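Local coordinates for protein putative zinc protease (Bordetella pertussis, PDB 3IH6) that probably serves, within a longer protein of the peptidase M16 family, as part of a zinc-dependent metalloendopeptidase, this chain being a fragment matching the family's inactive domain, at residues Lys67-Val72 with Ala89-Gly94; Ala48-Asp53 with Gln118-Arg123. One frame throughout, in Å; residues are numbered along the deposited sequence.

Interaction 1 of 2, residues Lys67-Val72 with Ala89-Gly94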
ATOM      1  N   LYS E  67     -27.365  18.336 -13.814  1.00 19.69           N
ATOM      2  CA  LYS E  67     -28.184  17.347 -13.102  1.00 19.30           C
ATOM      3  C   LYS E  67     -28.552  16.128 -13.952  1.00 19.46           C
ATOM      4  O   LYS E  67     -29.521  15.447 -13.654  1.00 18.07           O
ATOM      5  CB  LYS E  67     -29.462  17.966 -12.491  1.00 19.82           C
ATOM      6  CG  LYS E  67     -29.271  19.221 -11.675  1.00 20.04           C
ATOM      7  CD  LYS E  67     -28.256  19.042 -10.565  1.00 21.21           C
ATOM      8  CE  LYS E  67     -28.078  20.340  -9.796  1.00 23.01           C
ATOM      9  NZ  LYS E  67     -29.396  20.809  -9.302  1.00 26.04           N
ATOM     10  N   LEU E  68     -27.771  15.846 -14.992  1.00 19.85           N
ATOM     11  CA  LEU E  68     -28.031  14.669 -15.819  1.00 20.57           C
ATOM     12  C   LEU E  68     -27.429  13.428 -15.147  1.00 20.96           C
ATOM     13  O   LEU E  68     -27.927  12.304 -15.277  1.00 21.13           O
ATOM     14  CB  LEU E  68     -27.516  14.878 -17.256  1.00 20.36           C
ATOM     15  CG  LEU E  68     -28.267  15.955 -18.067  1.00 20.76           C
ATOM     16  CD1 LEU E  68     -27.632  16.215 -19.420  1.00 21.97           C
ATOM     17  CD2 LEU E  68     -29.738  15.583 -18.240  1.00 19.74           C
ATOM     18  N   ALA E  69     -26.388  13.655 -14.360  1.00 20.93           N
ATOM     19  CA  ALA E  69     -25.627  12.554 -13.800  1.00 19.59           C
ATOM     20  C   ALA E  69     -25.145  12.889 -12.400  1.00 19.30           C
ATOM     21  O   ALA E  69     -25.060  14.052 -12.008  1.00 18.66           O
ATOM     22  CB  ALA E  69     -24.450  12.242 -14.709  1.00 19.79           C
ATOM     23  N   SER E  70     -24.806  11.833 -11.678  1.00 19.01           N
ATOM     24  CA  SER E  70     -24.314  11.854 -10.319  1.00 19.98           C
ATOM     25  C   SER E  70     -22.781  11.941 -10.274  1.00 19.37           C
ATOM     26  O   SER E  70     -22.180  12.475  -9.343  1.00 20.41           O
ATOM     27  CB  SER E  70     -24.764  10.529  -9.672  1.00 19.54           C
ATOM     28  OG  SER E  70     -24.637  10.598  -8.300  1.00 21.17           O
ATOM     29  N   GLY E  71     -22.161  11.392 -11.298  1.00 18.89           N
ATOM     30  CA  GLY E  71     -20.730  11.423 -11.479  1.00 18.15           C
ATOM     31  C   GLY E  71     -20.417  10.867 -12.863  1.00 18.04           C
ATOM     32  O   GLY E  71     -21.332  10.426 -13.577  1.00 17.73           O
ATOM     33  N   VAL E  72     -19.127  10.858 -13.214  1.00 17.13           N
ATOM     34  CA  VAL E  72     -18.674  10.433 -14.498  1.00 17.75           C
ATOM     35  C   VAL E  72     -17.403   9.614 -14.359  1.00 18.91           C
ATOM     36  O   VAL E  72     -16.661   9.765 -13.388  1.00 18.66           O
ATOM     37  CB  VAL E  72     -18.425  11.626 -15.501  1.00 17.32           C
ATOM     38  CG1 VAL E  72     -19.683  12.447 -15.719  1.00 15.33           C
ATOM     39  CG2 VAL E  72     -17.195  12.517 -15.096  1.00 17.06           C
ATOM     40  N   ALA E  89     -21.460   7.449 -17.087  1.00 18.82           N
ATOM     41  CA  ALA E  89     -22.021   8.357 -16.103  1.00 19.25           C
ATOM     42  C   ALA E  89     -22.816   7.569 -15.115  1.00 19.71           C
ATOM     43  O   ALA E  89     -23.430   6.559 -15.463  1.00 19.45           O
ATOM     44  CB  ALA E  89     -22.886   9.481 -16.756  1.00 17.90           C
ATOM     45  N   GLN E  90     -22.781   8.046 -13.873  1.00 21.02           N
ATOM     46  CA  GLN E  90     -23.490   7.455 -12.772  1.00 22.44           C
ATOM     47  C   GLN E  90     -24.779   8.261 -12.604  1.00 23.34           C
ATOM     48  O   GLN E  90     -24.727   9.484 -12.494  1.00 23.67           O
ATOM     49  CB  GLN E  90     -22.606   7.603 -11.531  1.00 22.60           C
ATOM     50  CG  GLN E  90     -22.821   6.559 -10.471  1.00 26.62           C
ATOM     51  CD  GLN E  90     -21.964   6.792  -9.229  1.00 29.11           C
ATOM     52  OE1 GLN E  90     -21.441   7.884  -9.003  1.00 29.71           O
ATOM     53  NE2 GLN E  90     -21.827   5.763  -8.422  1.00 31.20           N
ATOM     54  N   LEU E  91     -25.922   7.587 -12.586  1.00 24.28           N
ATOM     55  CA  LEU E  91     -27.205   8.245 -12.423  1.00 25.58           C
ATOM     56  C   LEU E  91     -27.895   8.005 -11.072  1.00 26.75           C
ATOM     57  O   LEU E  91     -27.619   7.052 -10.344  1.00 27.20           O
ATOM     58  CB  LEU E  91     -28.150   7.878 -13.575  1.00 25.41           C
ATOM     59  CG  LEU E  91     -28.011   8.635 -14.901  1.00 24.70           C
ATOM     60  CD1 LEU E  91     -26.593   8.637 -15.443  1.00 26.22           C
ATOM     61  CD2 LEU E  91     -28.947   8.077 -15.950  1.00 23.32           C
ATOM     62  N   GLN E  92     -28.785   8.930 -10.752  1.00 27.97           N
ATOM     63  CA  GLN E  92     -29.661   8.878  -9.612  1.00 29.25           C
ATOM     64  C   GLN E  92     -30.913   8.237 -10.152  1.00 29.90           C
ATOM     65  O   GLN E  92     -31.148   8.298 -11.364  1.00 29.60           O
ATOM     66  CB  GLN E  92     -29.987  10.320  -9.233  1.00 29.52           C
ATOM     67  CG  GLN E  92     -30.595  10.569  -7.882  1.00 30.01           C
ATOM     68  CD  GLN E  92     -29.950  11.769  -7.230  1.00 31.13           C
ATOM     69  OE1 GLN E  92     -28.871  12.199  -7.661  1.00 29.34           O
ATOM     70  NE2 GLN E  92     -30.586  12.315  -6.186  1.00 30.75           N
ATOM     71  N   PRO E  93     -31.723   7.613  -9.266  1.00 30.44           N
ATOM     72  CA  PRO E  93     -33.025   7.141  -9.710  1.00 30.74           C
ATOM     73  C   PRO E  93     -33.847   8.325 -10.172  1.00 30.89           C
ATOM     74  O   PRO E  93     -33.838   9.374  -9.519  1.00 31.29           O
ATOM     75  CB  PRO E  93     -33.644   6.552  -8.435  1.00 30.77           C
ATOM     76  CG  PRO E  93     -32.492   6.252  -7.554  1.00 30.67           C
ATOM     77  CD  PRO E  93     -31.481   7.299  -7.844  1.00 30.33           C
ATOM     78  N   GLY E  94     -34.528   8.167 -11.301  1.00 31.01           N
ATOM     79  CA  GLY E  94     -35.357   9.236 -11.856  1.00 30.66           C
ATOM     80  C   GLY E  94     -34.771   9.979 -13.045  1.00 30.50           C
ATOM     81  O   GLY E  94     -35.521  10.497 -13.859  1.00 31.48           O
TER

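Interaction 2 of 2, residues Ala48-Asp53 with Gln118-Arg123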
ATOM      1  N   ALA E  48      -8.537  10.913 -21.988  1.00 14.92           N
ATOM      2  CA  ALA E  48      -9.542  10.363 -21.087  1.00 15.78           C
ATOM      3  C   ALA E  48      -9.478  11.031 -19.711  1.00 15.40           C
ATOM      4  O   ALA E  48     -10.496  11.209 -19.059  1.00 17.22           O
ATOM      5  CB  ALA E  48      -9.420   8.845 -20.993  1.00 16.06           C
ATOM      6  N   THR E  49      -8.296  11.446 -19.293  1.00 15.06           N
ATOM      7  CA  THR E  49      -8.147  12.180 -18.027  1.00 15.80           C
ATOM      8  C   THR E  49      -8.734  13.580 -18.149  1.00 16.56           C
ATOM      9  O   THR E  49      -9.340  14.076 -17.203  1.00 17.76           O
ATOM     10  CB  THR E  49      -6.656  12.365 -17.659  1.00 15.37           C
ATOM     11  OG1 THR E  49      -6.051  11.117 -17.402  1.00 10.30           O
ATOM     12  CG2 THR E  49      -6.473  13.242 -16.435  1.00 15.96           C
ATOM     13  N   ILE E  50      -8.543  14.224 -19.305  1.00 16.30           N
ATOM     14  CA  ILE E  50      -9.133  15.535 -19.505  1.00 16.38           C
ATOM     15  C   ILE E  50     -10.655  15.422 -19.505  1.00 16.61           C
ATOM     16  O   ILE E  50     -11.318  16.282 -18.977  1.00 17.29           O
ATOM     17  CB  ILE E  50      -8.683  16.189 -20.819  1.00 17.10           C
ATOM     18  CG1 ILE E  50      -7.183  16.550 -20.764  1.00 16.29           C
ATOM     19  CG2 ILE E  50      -9.612  17.404 -21.169  1.00 16.41           C
ATOM     20  CD1 ILE E  50      -6.570  16.816 -22.146  1.00 12.79           C
ATOM     21  N   LEU E  51     -11.186  14.368 -20.106  1.00 16.23           N
ATOM     22  CA  LEU E  51     -12.632  14.163 -20.221  1.00 16.97           C
ATOM     23  C   LEU E  51     -13.322  13.746 -18.955  1.00 17.90           C
ATOM     24  O   LEU E  51     -14.510  14.070 -18.740  1.00 19.74           O
ATOM     25  CB  LEU E  51     -12.956  13.104 -21.320  1.00 16.29           C
ATOM     26  CG  LEU E  51     -12.462  13.594 -22.691  1.00 15.24           C
ATOM     27  CD1 LEU E  51     -12.190  12.438 -23.624  1.00 12.75           C
ATOM     28  CD2 LEU E  51     -13.417  14.629 -23.303  1.00 14.49           C
ATOM     29  N   ALA E  52     -12.619  13.006 -18.121  1.00 17.51           N
ATOM     30  CA  ALA E  52     -13.315  12.236 -17.090  1.00 17.79           C
ATOM     31  C   ALA E  52     -12.913  12.523 -15.676  1.00 16.72           C
ATOM     32  O   ALA E  52     -13.646  12.203 -14.783  1.00 16.96           O
ATOM     33  CB  ALA E  52     -13.205  10.713 -17.394  1.00 17.86           C
ATOM     34  N   ASP E  53     -11.769  13.155 -15.469  1.00 18.19           N
ATOM     35  CA  ASP E  53     -11.178  13.323 -14.125  1.00 18.04           C
ATOM     36  C   ASP E  53     -11.311  14.734 -13.522  1.00 17.73           C
ATOM     37  O   ASP E  53     -10.920  15.743 -14.172  1.00 18.66           O
ATOM     38  CB  ASP E  53      -9.707  12.918 -14.234  1.00 19.28           C
ATOM     39  CG  ASP E  53      -9.008  12.887 -12.909  1.00 19.67           C
ATOM     40  OD1 ASP E  53      -9.598  12.375 -11.955  1.00 22.94           O
ATOM     41  OD2 ASP E  53      -7.851  13.359 -12.834  1.00 23.22           O
ATOM     42  N   GLN E 118      -4.439  24.263 -23.533  1.00 16.40           N
ATOM     43  CA  GLN E 118      -3.052  23.962 -23.110  1.00 17.21           C
ATOM     44  C   GLN E 118      -3.039  23.523 -21.659  1.00 17.83           C
ATOM     45  O   GLN E 118      -2.386  22.518 -21.314  1.00 17.71           O
ATOM     46  CB  GLN E 118      -2.111  25.177 -23.296  1.00 17.21           C
ATOM     47  CG  GLN E 118      -0.605  24.885 -23.165  1.00 15.42           C
ATOM     48  CD  GLN E 118      -0.155  23.626 -23.896  1.00 16.05           C
ATOM     49  OE1 GLN E 118      -0.570  23.350 -25.024  1.00 14.90           O
ATOM     50  NE2 GLN E 118       0.670  22.824 -23.227  1.00 18.52           N
ATOM     51  N   GLU E 119      -3.771  24.281 -20.837  1.00 17.71           N
ATOM     52  CA  GLU E 119      -3.941  24.016 -19.391  1.00 18.37           C
ATOM     53  C   GLU E 119      -4.547  22.634 -19.110  1.00 17.58           C
ATOM     54  O   GLU E 119      -4.184  21.954 -18.135  1.00 17.42           O
ATOM     55  CB  GLU E 119      -4.835  25.125 -18.785  1.00 19.04           C
ATOM     56  CG  GLU E 119      -5.044  25.057 -17.261  1.00 22.32           C
ATOM     57  CD  GLU E 119      -5.926  26.192 -16.735  1.00 26.54           C
ATOM     58  OE1 GLU E 119      -6.087  27.193 -17.462  1.00 27.73           O
ATOM     59  OE2 GLU E 119      -6.460  26.097 -15.601  1.00 27.39           O
ATOM     60  N   GLU E 120      -5.473  22.205 -19.960  1.00 16.74           N
ATOM     61  CA  GLU E 120      -6.080  20.873 -19.781  1.00 16.34           C
ATOM     62  C   GLU E 120      -5.077  19.763 -20.016  1.00 16.03           C
ATOM     63  O   GLU E 120      -5.093  18.725 -19.299  1.00 13.93           O
ATOM     64  CB  GLU E 120      -7.274  20.674 -20.700  1.00 15.45           C
ATOM     65  CG  GLU E 120      -8.509  21.313 -20.096  1.00 15.72           C
ATOM     66  CD  GLU E 120      -9.660  21.390 -21.066  1.00 16.33           C
ATOM     67  OE1 GLU E 120      -9.411  21.446 -22.291  1.00 16.74           O
ATOM     68  OE2 GLU E 120     -10.819  21.357 -20.592  1.00 15.45           O
ATOM     69  N   LEU E 121      -4.213  20.000 -21.011  1.00 15.08           N
ATOM     70  CA  LEU E 121      -3.171  19.059 -21.355  1.00 15.72           C
ATOM     71  C   LEU E 121      -2.151  19.004 -20.233  1.00 15.61           C
ATOM     72  O   LEU E 121      -1.664  17.915 -19.880  1.00 16.86           O
ATOM     73  CB  LEU E 121      -2.475  19.397 -22.680  1.00 15.45           C
ATOM     74  CG  LEU E 121      -1.223  18.570 -23.031  1.00 15.51           C
ATOM     75  CD1 LEU E 121      -1.491  17.075 -23.083  1.00 15.91           C
ATOM     76  CD2 LEU E 121      -0.704  19.018 -24.349  1.00 18.56           C
ATOM     77  N   GLU E 122      -1.822  20.156 -19.668  1.00 15.42           N
ATOM     78  CA  GLU E 122      -0.865  20.157 -18.581  1.00 14.71           C
ATOM     79  C   GLU E 122      -1.465  19.449 -17.360  1.00 14.86           C
ATOM     80  O   GLU E 122      -0.738  18.778 -16.633  1.00 13.10           O
ATOM     81  CB  GLU E 122      -0.436  21.572 -18.207  1.00 15.91           C
ATOM     82  CG  GLU E 122       0.407  22.329 -19.227  1.00 17.65           C
ATOM     83  CD  GLU E 122       1.607  21.526 -19.723  1.00 21.29           C
ATOM     84  OE1 GLU E 122       2.037  20.555 -19.062  1.00 23.25           O
ATOM     85  OE2 GLU E 122       2.132  21.873 -20.802  1.00 23.47           O
ATOM     86  N   ARG E 123      -2.772  19.610 -17.103  1.00 15.03           N
ATOM     87  CA  ARG E 123      -3.376  18.869 -15.977  1.00 16.44           C
ATOM     88  C   ARG E 123      -3.233  17.322 -16.150  1.00 16.81           C
ATOM     89  O   ARG E 123      -2.771  16.604 -15.248  1.00 16.11           O
ATOM     90  CB  ARG E 123      -4.836  19.279 -15.745  1.00 17.10           C
ATOM     91  CG  ARG E 123      -5.598  18.282 -14.856  1.00 19.11           C
ATOM     92  CD  ARG E 123      -7.000  18.734 -14.412  1.00 16.22           C
ATOM     93  NE  ARG E 123      -7.936  18.970 -15.508  1.00 17.92           N
ATOM     94  CZ  ARG E 123      -8.710  18.055 -16.125  1.00 17.19           C
ATOM     95  NH1 ARG E 123      -8.659  16.758 -15.820  1.00 14.66           N
ATOM     96  NH2 ARG E 123      -9.540  18.449 -17.089  1.00 12.94           N
TER
HETATM   97  O   HOH W   1      -6.771  15.565 -13.683  1.00 16.81           O

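Interaction 1 of 2, residues Lys67-Val72 with Ala89-Gly94
Strands 71-77 and 84-90 meet here at the open end of their antiparallel hairpin, and three main-chain hydrogen bonds join them. Gly71 and Gln90 form a hydrogen-bonded pair: Gln90 N gives a nearly straight bond to Gly71 O (2.8 Å), reaching that oxygen from above its carbonyl plane. One residue earlier the register slips. Ser70 N drives almost straight along the C=O axis of Gln90, with a very short N-to-O distance of 2.5 Å, while Gly71 N adds a weak bond to the same oxygen. The helix-like backbone of Ser70 (psi -30°) lets two successive N-H groups grip one carbonyl.

The Gln90 side chain can be followed outward. Its CB rests against Gly71 O (3.7 Å) and also faces Ser70 CB. CG lies anti to the backbone N (chi1 -153°), and the chain runs extended to CD. OE1 thus passes over the face on which Gly71 carries no side chain, a place that suits glycine. Tyr4 and Val6 of strand 2-6 flank the chain.

On the opposite face small residues pack closely: Ala69 CB meets Ala89 CB at 3.8 Å, with Leu63 of helix 58-63 over both. Leu91 CG settles on Leu68 O (3.7 Å), and both leucines turn apolar branches to helix 97-109. Two residues, Ser70 and Gly71, set against the single Gln90 make a classic beta bulge where the pairing of two inner strands of this M16-family domain's antiparallel sheet ends.

Interaction 2 of 2, residues Ala48-Asp53 with Gln118-Arg123
The guanidinium of Arg123 takes its partners at the edge, near its plane: Ile50 O beside NH2, and Thr49 O and a water beside NH1. The bond from NH1 to Thr49 O measures 3.1 Å and is somewhat bent, whereas that from NH2 to Ile50 O (3.4 Å) is straight but weak. Thr49 O is shared, since it also accepts the helical N-H of Asp53. The long arginine chain reaches across because CG stands anti to the backbone N (chi1 164°) and the chain then bends at chi3 (61°). The water accepts from NH1 and donates to Asp53 OD2 (2.6 Å), linking charges too far apart for a salt bridge.

Alongside the arginine, Ile50 crosses Glu120 at about a right angle. Its CG1 presses on Glu120 O (3.4 Å) and its CG2 on the carboxylate carbon CD, so this branched apolar residue packs between helices whose axes pass 9.2 Å apart. The Glu120 carboxylate itself is salt-bridged to Arg58.

Asp53 is the first residue beyond helix 39-52, so Arg123 sets a cation at carbonyls of its last turn. That position, with Asp53 nearby, would be expected to stabilise both the helix end and the protonated state of the arginine.

The centres of the two interactions lie 21 Å apart, yet their edges touch: Val72 CG2 of interaction 1 packs on Ala52 O of interaction 2 at 3.6 Å. Thr5 of strand 2-6 ties them further, because its backbone bonds to Val72 while its OG1 bonds to Ala52 O. Along the chain, interaction 1 is nested inside the loop closed by interaction 2, so the hairpin lies between the two packed helices in sequence. Interaction 2 sits about 9 Å from the centre of the chain and interaction 1 about 18 Å, measured centre to centre. One fixes helix to helix, the other strand to strand, within a single M16-family domain.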